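Local coordinates for adenylosuccinate lyase (Francisella tularensis subsp. tularensis SCHU S4, PDB 4EEI), which probably cleaves adenylosuccinate to AMP and fumarate, and SAICAR to AICAR and fumarate, in de novo purine synthesis, at residues E27-P40 against T84-D96. Sequence-based numbering, arbitrary orientation.
Sequences ELAILEALEDRMVP and TGKFFHFGVTSSD. With AMP (adenosine monophosphate), chain O; EDO (1,2-ethanediol), chain Y.
Glu27 and His89 make the polar part of this contact. His89 ND1 donates to Glu27 OE2 at 2.5 Å, in the plane of the imidazole and nearly straight (166°). The carboxylate uses the syn lone pair of OE2, and its plane is turned 56° from the ring. A bend at chi2 (-83°) brings the carboxylate of Glu27 across to the imidazole. One water fixes the other oxygen: it donates to Glu27 OE1 and to Glu27 O, and accepts from the backbone N of His89 at 2.8 Å. Val92 CG2 covers one face of the imidazole.

The apolar part runs on from Glu27 along the helix and beyond it. The aliphatic stem of Glu27 packs on the Phe88 ring, with CB 3.7 Å from Phe88 CZ. Leu28 CD2 reaches the edge of the same ring. Ile30 CG2 meets Val92 CG1 at 4.1 Å, and Leu31 CD1 sits against Phe87 CB.

Past the helix, Met38 forms Met-aromatic contacts with Phe87 and Phe90. Its sulfur is 4.9 Å from the Phe90 centroid, while CG lies 3.5 Å from Phe87 CE2. Val39 CG2 and Pro40 CD also pack against Phe87. Phe90 also meets His358 of the second subunit edge-to-face.

The contact joins the later turns of helix 16-33 and the segment that follows to the loop leading into helix 94-131, whose first residues, Ser94 and Ser95, line the AMP pocket; Ser94 also binds succinate. The buried carboxylate, held by water and imidazole, fixes the rotation of His89, whose side chain lies about 5 Å from the bound succinate.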
loop_
_atom_site.group_PDB
_atom_site.type_symbol
_atom_site.label_atom_id
_atom_site.label_comp_id
_atom_site.label_asym_id
_atom_site.label_seq_id
_atom_site.Cartn_x
_atom_site.Cartn_y
_atom_site.Cartn_z
ATOM N N GLU B 27 11.040 -13.963 31.388
ATOM C CA GLU B 27 11.189 -13.488 32.768
ATOM C C GLU B 27 12.171 -14.364 33.546
ATOM O O GLU B 27 12.953 -13.870 34.361
ATOM C CB GLU B 27 9.842 -13.502 33.508
ATOM C CG GLU B 27 8.811 -12.475 33.040
ATOM C CD GLU B 27 9.005 -11.091 33.660
ATOM O OE1 GLU B 27 10.076 -10.828 34.258
ATOM O OE2 GLU B 27 8.074 -10.258 33.547
ATOM N N LEU B 28 12.130 -15.667 33.300
ATOM C CA LEU B 28 12.956 -16.589 34.072
ATOM C C LEU B 28 14.385 -16.593 33.559
ATOM O O LEU B 28 15.312 -16.920 34.293
ATOM C CB LEU B 28 12.364 -17.999 34.038
ATOM C CG LEU B 28 11.022 -18.116 34.747
ATOM C CD1 LEU B 28 10.481 -19.535 34.648
ATOM C CD2 LEU B 28 11.180 -17.689 36.201
ATOM N N ALA B 29 14.563 -16.231 32.292
ATOM C CA ALA B 29 15.911 -16.111 31.733
ATOM C C ALA B 29 16.689 -14.978 32.406
ATOM O O ALA B 29 17.837 -15.166 32.832
ATOM C CB ALA B 29 15.856 -15.909 30.226
ATOM N N ILE B 30 16.077 -13.798 32.506
ATOM C CA ILE B 30 16.746 -12.685 33.174
ATOM C C ILE B 30 16.850 -12.947 34.683
ATOM O O ILE B 30 17.847 -12.598 35.318
ATOM C CB ILE B 30 16.071 -11.321 32.862
ATOM C CG1 ILE B 30 16.898 -10.171 33.440
ATOM C CG2 ILE B 30 14.639 -11.271 33.389
ATOM C CD1 ILE B 30 18.312 -10.123 32.894
ATOM N N LEU B 31 15.842 -13.595 35.258
ATOM C CA LEU B 31 15.875 -13.887 36.693
ATOM C C LEU B 31 17.036 -14.819 37.020
ATOM O O LEU B 31 17.729 -14.633 38.019
ATOM C CB LEU B 31 14.546 -14.494 37.161
ATOM C CG LEU B 31 14.393 -14.817 38.652
ATOM C CD1 LEU B 31 14.488 -13.568 39.511
ATOM C CD2 LEU B 31 13.068 -15.541 38.916
ATOM N N GLU B 32 17.255 -15.815 36.166
ATOM C CA GLU B 32 18.354 -16.759 36.363
ATOM C C GLU B 32 19.696 -16.049 36.200
ATOM O O GLU B 32 20.638 -16.288 36.957
ATOM C CB GLU B 32 18.238 -17.932 35.376
ATOM C CG GLU B 32 19.394 -18.930 35.449
ATOM C CD GLU B 32 19.185 -20.163 34.577
ATOM O OE1 GLU B 32 18.034 -20.433 34.163
ATOM O OE2 GLU B 32 20.184 -20.864 34.309
ATOM N N ALA B 33 19.779 -15.160 35.217
ATOM C CA ALA B 33 20.981 -14.349 35.036
ATOM C C ALA B 33 21.286 -13.565 36.310
ATOM O O ALA B 33 22.433 -13.501 36.765
ATOM C CB ALA B 33 20.800 -13.401 33.854
ATOM N N LEU B 34 20.245 -12.981 36.893
ATOM C CA LEU B 34 20.409 -12.131 38.060
ATOM C C LEU B 34 20.803 -12.915 39.303
ATOM O O LEU B 34 21.138 -12.325 40.322
ATOM C CB LEU B 34 19.142 -11.313 38.303
ATOM C CG LEU B 34 18.926 -10.182 37.296
ATOM C CD1 LEU B 34 17.606 -9.458 37.536
ATOM C CD2 LEU B 34 20.091 -9.198 37.351
ATOM N N GLU B 35 20.772 -14.239 39.215
ATOM C CA GLU B 35 21.236 -15.081 40.310
ATOM C C GLU B 35 22.745 -14.961 40.504
ATOM O O GLU B 35 23.275 -15.318 41.555
ATOM C CB GLU B 35 20.843 -16.540 40.073
ATOM C CG GLU B 35 19.410 -16.862 40.465
ATOM C CD GLU B 35 19.048 -18.314 40.223
ATOM O OE1 GLU B 35 19.969 -19.150 40.108
ATOM O OE2 GLU B 35 17.840 -18.620 40.148
ATOM N N ASP B 36 23.432 -14.453 39.486
ATOM C CA ASP B 36 24.851 -14.140 39.602
ATOM C C ASP B 36 25.069 -12.855 40.392
ATOM O O ASP B 36 26.203 -12.490 40.699
ATOM C CB ASP B 36 25.489 -14.017 38.218
ATOM C CG ASP B 36 25.788 -15.364 37.591
ATOM O OD1 ASP B 36 25.433 -16.396 38.197
ATOM O OD2 ASP B 36 26.380 -15.391 36.494
ATOM N N ARG B 37 23.978 -12.173 40.717
ATOM C CA ARG B 37 24.044 -10.977 41.546
ATOM C C ARG B 37 23.219 -11.144 42.817
ATOM O O ARG B 37 23.655 -11.792 43.765
ATOM C CB ARG B 37 23.569 -9.754 40.761
ATOM C CG ARG B 37 24.336 -9.521 39.469
ATOM C CD ARG B 37 24.675 -8.052 39.286
ATOM N NE ARG B 37 23.771 -7.400 38.345
ATOM C CZ ARG B 37 23.143 -6.255 38.587
ATOM N NH1 ARG B 37 22.337 -5.732 37.674
ATOM N NH2 ARG B 37 23.321 -5.631 39.743
ATOM N N MET B 38 22.027 -10.557 42.830
ATOM C CA MET B 38 21.310 -10.320 44.077
ATOM C C MET B 38 20.250 -11.387 44.343
ATOM O O MET B 38 19.720 -11.482 45.447
ATOM C CB MET B 38 20.668 -8.931 44.074
ATOM C CG MET B 38 19.431 -8.819 43.198
ATOM S SD MET B 38 19.842 -8.593 41.458
ATOM C CE MET B 38 20.579 -6.963 41.495
ATOM N N VAL B 39 19.943 -12.186 43.325
ATOM C CA VAL B 39 18.912 -13.209 43.446
ATOM C C VAL B 39 19.489 -14.520 43.969
ATOM O O VAL B 39 20.474 -15.029 43.439
ATOM C CB VAL B 39 18.216 -13.474 42.098
ATOM C CG1 VAL B 39 17.020 -14.393 42.293
ATOM C CG2 VAL B 39 17.791 -12.164 41.454
ATOM N N PRO B 40 18.868 -15.065 45.010
ATOM C CA PRO B 40 19.328 -16.327 45.602
ATOM C C PRO B 40 19.370 -17.429 44.551
ATOM O O PRO B 40 18.435 -17.534 43.749
ATOM C CB PRO B 40 18.246 -16.634 46.640
ATOM C CG PRO B 40 17.720 -15.289 47.035
ATOM C CD PRO B 40 17.740 -14.480 45.759
ATOM N N THR B 84 9.829 -15.679 47.512
ATOM C CA THR B 84 10.183 -16.316 46.246
ATOM C C THR B 84 9.928 -15.412 45.039
ATOM O O THR B 84 10.713 -15.391 44.089
ATOM C CB THR B 84 9.415 -17.638 46.064
ATOM O OG1 THR B 84 9.835 -18.565 47.072
ATOM C CG2 THR B 84 9.683 -18.240 44.695
ATOM N N GLY B 85 8.837 -14.659 45.077
ATOM C CA GLY B 85 8.485 -13.818 43.947
ATOM C C GLY B 85 9.133 -12.448 44.002
ATOM O O GLY B 85 8.879 -11.609 43.137
ATOM N N LYS B 86 9.982 -12.225 45.002
ATOM C CA LYS B 86 10.562 -10.901 45.233
ATOM C C LYS B 86 11.285 -10.280 44.030
ATOM O O LYS B 86 11.120 -9.089 43.741
ATOM C CB LYS B 86 11.509 -10.931 46.431
ATOM C CG LYS B 86 12.147 -9.591 46.698
ATOM C CD LYS B 86 12.758 -9.506 48.083
ATOM C CE LYS B 86 13.178 -8.080 48.364
ATOM N NZ LYS B 86 13.767 -7.876 49.718
ATOM N N PHE B 87 12.093 -11.078 43.342
ATOM C CA PHE B 87 12.905 -10.542 42.260
ATOM C C PHE B 87 12.298 -10.827 40.895
ATOM O O PHE B 87 12.936 -10.611 39.865
ATOM C CB PHE B 87 14.340 -11.064 42.355
ATOM C CG PHE B 87 15.107 -10.501 43.521
ATOM C CD1 PHE B 87 15.417 -11.292 44.620
ATOM C CD2 PHE B 87 15.495 -9.174 43.527
ATOM C CE1 PHE B 87 16.116 -10.771 45.694
ATOM C CE2 PHE B 87 16.192 -8.647 44.595
ATOM C CZ PHE B 87 16.504 -9.444 45.681
ATOM N N PHE B 88 11.058 -11.302 40.888
ATOM C CA PHE B 88 10.360 -11.509 39.629
ATOM C C PHE B 88 10.151 -10.149 38.973
ATOM O O PHE B 88 9.710 -9.196 39.623
ATOM C CB PHE B 88 9.024 -12.223 39.844
ATOM C CG PHE B 88 8.451 -12.818 38.587
ATOM C CD1 PHE B 88 8.945 -14.015 38.087
ATOM C CD2 PHE B 88 7.431 -12.174 37.894
ATOM C CE1 PHE B 88 8.426 -14.574 36.923
ATOM C CE2 PHE B 88 6.903 -12.725 36.729
ATOM C CZ PHE B 88 7.404 -13.926 36.242
ATOM N N HIS B 89 10.512 -10.057 37.698
ATOM C CA HIS B 89 10.386 -8.813 36.941
ATOM C C HIS B 89 11.172 -7.671 37.593
ATOM O O HIS B 89 10.635 -6.600 37.866
ATOM C CB HIS B 89 8.911 -8.437 36.784
ATOM C CG HIS B 89 8.649 -7.473 35.672
ATOM N ND1 HIS B 89 8.438 -7.879 34.371
ATOM C CD2 HIS B 89 8.561 -6.122 35.664
ATOM C CE1 HIS B 89 8.232 -6.817 33.609
ATOM N NE2 HIS B 89 8.303 -5.740 34.371
ATOM N N PHE B 90 12.451 -7.911 37.842
ATOM C CA PHE B 90 13.287 -6.933 38.507
ATOM C C PHE B 90 14.180 -6.257 37.474
ATOM O O PHE B 90 14.825 -6.937 36.674
ATOM C CB PHE B 90 14.125 -7.642 39.575
ATOM C CG PHE B 90 14.971 -6.727 40.400
ATOM C CD1 PHE B 90 16.290 -6.483 40.050
ATOM C CD2 PHE B 90 14.465 -6.138 41.547
ATOM C CE1 PHE B 90 17.085 -5.658 40.819
ATOM C CE2 PHE B 90 15.255 -5.302 42.323
ATOM C CZ PHE B 90 16.570 -5.060 41.956
ATOM N N GLY B 91 14.190 -4.928 37.465
ATOM C CA GLY B 91 15.090 -4.177 36.602
ATOM C C GLY B 91 14.634 -4.025 35.155
ATOM O O GLY B 91 14.984 -3.044 34.490
ATOM N N VAL B 92 13.862 -4.987 34.665
ATOM C CA VAL B 92 13.368 -4.936 33.289
ATOM C C VAL B 92 12.239 -3.930 33.130
ATOM O O VAL B 92 11.581 -3.566 34.107
ATOM C CB VAL B 92 12.842 -6.304 32.821
ATOM C CG1 VAL B 92 13.985 -7.268 32.584
ATOM C CG2 VAL B 92 11.855 -6.881 33.838
ATOM N N THR B 93 12.023 -3.479 31.897
ATOM C CA THR B 93 10.811 -2.749 31.550
ATOM C C THR B 93 9.839 -3.773 30.942
ATOM O O THR B 93 10.281 -4.838 30.489
ATOM C CB THR B 93 11.130 -1.594 30.563
ATOM O OG1 THR B 93 10.001 -0.723 30.444
ATOM C CG2 THR B 93 11.497 -2.142 29.195
ATOM N N SER B 94 8.531 -3.499 30.956
ATOM C CA SER B 94 7.569 -4.457 30.393
ATOM C C SER B 94 7.960 -4.931 28.993
ATOM O O SER B 94 7.865 -6.116 28.686
ATOM C CB SER B 94 6.142 -3.887 30.368
ATOM O OG SER B 94 5.689 -3.570 31.668
ATOM N N SER B 95 8.425 -4.020 28.145
ATOM C CA SER B 95 8.708 -4.413 26.770
ATOM C C SER B 95 10.005 -5.209 26.586
ATOM O O SER B 95 10.212 -5.799 25.529
ATOM C CB SER B 95 8.642 -3.210 25.822
ATOM O OG SER B 95 7.298 -2.882 25.540
ATOM N N ASP B 96 10.881 -5.229 27.589
ATOM C CA ASP B 96 12.003 -6.164 27.547
ATOM C C ASP B 96 11.409 -7.563 27.501
ATOM O O ASP B 96 11.898 -8.446 26.800
ATOM C CB ASP B 96 12.873 -6.057 28.808
ATOM C CG ASP B 96 13.774 -4.829 28.822
ATOM O OD1 ASP B 96 14.181 -4.351 27.744
ATOM O OD2 ASP B 96 14.092 -4.355 29.937
HETATM P P AMP O . -2.983 -2.389 23.364
HETATM O O1P AMP O . -4.401 -2.895 23.321
HETATM O O2P AMP O . -2.807 -0.985 22.846
HETATM O O3P AMP O . -1.958 -3.371 22.858
HETATM O "O5'" AMP O . -2.658 -2.269 24.935
HETATM C "C5'" AMP O . -1.325 -2.038 25.388
HETATM C "C4'" AMP O . -1.206 -2.445 26.851
HETATM O "O4'" AMP O . 0.126 -2.217 27.320
HETATM C "C3'" AMP O . -2.135 -1.624 27.730
HETATM O "O3'" AMP O . -2.833 -2.503 28.612
HETATM C "C2'" AMP O . -1.226 -0.721 28.532
HETATM O "O2'" AMP O . -1.716 -0.550 29.863
HETATM C "C1'" AMP O . 0.099 -1.461 28.531
HETATM N N9 AMP O . 1.237 -0.513 28.595
HETATM C C8 AMP O . 1.162 0.790 28.913
HETATM N N7 AMP O . 2.387 1.370 28.884
HETATM C C5 AMP O . 3.274 0.420 28.542
HETATM C C6 AMP O . 4.737 0.354 28.328
HETATM N N6 AMP O . 5.514 1.451 28.481
HETATM N N1 AMP O . 5.265 -0.838 27.978
HETATM C C2 AMP O . 4.502 -1.936 27.823
HETATM N N3 AMP O . 3.170 -1.948 28.000
HETATM C C4 AMP O . 2.510 -0.821 28.354
HETATM C C1 EDO Y . 27.584 -13.782 43.112
HETATM O O1 EDO Y . 26.432 -14.631 43.208
HETATM C C2 EDO Y . 27.252 -12.406 43.678
HETATM O O2 EDO Y . 26.667 -12.555 44.979
HETATM O O HOH W 1 11.969 -11.763 36.009
#